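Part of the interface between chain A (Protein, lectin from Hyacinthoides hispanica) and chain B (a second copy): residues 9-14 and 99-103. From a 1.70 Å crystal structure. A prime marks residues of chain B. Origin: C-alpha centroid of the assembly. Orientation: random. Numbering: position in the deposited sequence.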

# COMPACT_ATOMS: atom_id res chain seq x y z
N PRO A 9 -4.13 17.04 18.95
CA PRO A 9 -3.60 18.19 18.15
C PRO A 9 -2.27 17.86 17.53
O PRO A 9 -1.18 18.43 17.88
CB PRO A 9 -3.32 19.18 19.31
CG PRO A 9 -3.05 18.44 20.55
CD PRO A 9 -3.91 17.19 20.36
N ASP A 10 -2.23 17.01 16.58
CA ASP A 10 -1.02 16.66 15.81
C ASP A 10 -1.49 16.08 14.49
O ASP A 10 -2.72 16.02 14.28
CB ASP A 10 -0.13 15.78 16.64
CG ASP A 10 -0.81 14.43 16.98
OD1 ASP A 10 -1.39 13.86 16.01
OD2 ASP A 10 -0.79 14.12 18.18
N ASP A 11 -0.62 15.74 13.60
CA ASP A 11 -0.97 15.41 12.26
C ASP A 11 -1.20 13.87 12.13
O ASP A 11 -1.22 13.44 10.96
CB ASP A 11 0.09 15.75 11.25
CG ASP A 11 0.68 17.08 11.03
OD1 ASP A 11 -0.02 18.08 11.24
OD2 ASP A 11 1.86 17.09 10.58
N ASN A 12 -1.61 13.26 13.25
CA ASN A 12 -1.88 11.82 13.01
C ASN A 12 -3.30 11.84 12.34
O ASN A 12 -4.13 12.57 12.87
CB ASN A 12 -1.92 11.17 14.37
CG ASN A 12 -0.54 10.97 15.01
OD1 ASN A 12 -0.47 11.01 16.26
ND2 ASN A 12 0.37 10.77 14.17
N HIS A 13 -3.38 11.01 11.36
CA HIS A 13 -4.66 10.89 10.65
C HIS A 13 -4.86 9.48 10.19
O HIS A 13 -3.85 8.80 9.97
CB HIS A 13 -4.68 11.84 9.42
CG HIS A 13 -3.56 11.45 8.50
ND1 HIS A 13 -3.75 10.63 7.39
CD2 HIS A 13 -2.21 11.74 8.52
CE1 HIS A 13 -2.58 10.43 6.80
NE2 HIS A 13 -1.64 11.06 7.45
N PRO A 14 -6.09 9.07 9.99
CA PRO A 14 -7.29 9.75 10.25
C PRO A 14 -7.69 9.84 11.70
O PRO A 14 -7.39 8.93 12.48
CB PRO A 14 -8.38 9.04 9.47
CG PRO A 14 -7.92 7.62 9.50
CD PRO A 14 -6.41 7.69 9.52
N LEU B 99 4.05 2.99 14.23
CA LEU B 99 4.92 4.10 13.63
C LEU B 99 3.83 4.99 13.03
O LEU B 99 3.01 4.65 12.17
CB LEU B 99 5.72 3.44 12.54
CG LEU B 99 6.42 4.46 11.57
CD1 LEU B 99 7.29 5.46 12.34
CD2 LEU B 99 7.31 3.70 10.57
N GLN B 100 3.87 6.24 13.55
CA GLN B 100 2.70 7.17 13.27
C GLN B 100 3.09 8.26 12.27
O GLN B 100 4.23 8.54 12.01
CB GLN B 100 2.39 7.95 14.55
CG GLN B 100 1.93 6.94 15.62
CD GLN B 100 1.49 7.57 16.88
OE1 GLN B 100 0.74 6.98 17.68
NE2 GLN B 100 1.86 8.85 17.26
N PRO B 101 2.07 8.83 11.60
CA PRO B 101 2.29 9.91 10.62
C PRO B 101 2.97 11.07 11.25
O PRO B 101 3.66 11.77 10.45
CB PRO B 101 0.80 10.30 10.31
CG PRO B 101 0.07 8.98 10.43
CD PRO B 101 0.68 8.41 11.72
N ASP B 102 2.87 11.32 12.52
CA ASP B 102 3.60 12.43 13.10
C ASP B 102 5.08 12.11 13.41
O ASP B 102 5.69 12.94 14.12
CB ASP B 102 2.92 12.99 14.31
CG ASP B 102 2.83 12.23 15.58
OD1 ASP B 102 3.37 11.12 15.61
OD2 ASP B 102 2.31 12.70 16.60
N ARG B 103 5.50 10.93 13.07
CA ARG B 103 6.93 10.52 13.22
C ARG B 103 7.18 10.00 14.61
O ARG B 103 8.32 9.54 14.81
CB ARG B 103 7.96 11.62 12.85
CG ARG B 103 9.26 10.95 12.38
CD ARG B 103 10.30 12.03 11.95
NE ARG B 103 10.68 12.72 13.21
CZ ARG B 103 11.67 13.75 13.05
NH1 ARG B 103 12.30 13.97 11.94
NH2 ARG B 103 11.95 14.28 14.26

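The contact is small, burying 270 Å² over both sides, and centres on Asn12, which packs against Pro101′ and Asp102′ in a turn of the second chain. Neither segment contributes regular structure here; the nearest CA atoms across the contact are those of Asn12 and Pro101′, 5.2 Å apart. The CA-to-CB bond of Asn12 runs sideways, but its m rotamer brings the amide end close to the turn. The amide orientation is uncertain in the model, so the polar partners of its two end atoms are left open; either way, this short, uncharged side chain fills the space between Pro101′ and Asp102′.

A type I turn from Gln100′ to Arg103′, closed by a 2.9 Å hydrogen bond from Arg103′ N to Gln100′ O, presents these two residues. Pro101′, with phi of -59°, suits the turn and offers a compact aliphatic surface: its CB lies 3.8 Å from Asp11 O and 3.8 Å from His13 CD2, the imidazole approaching obliquely. Asp102′ also points toward the first chain, and its OD1 accepts a 3.2 Å hydrogen bond from Gln100′ NE2. On the facing segment, Asp10 OD1 accepts a 2.8 Å hydrogen bond from Asn12 N, bracing the loop. Asp10 OD2 and Asp102′ OD2 nevertheless sit 3.8 Å apart, a close approach of like charges.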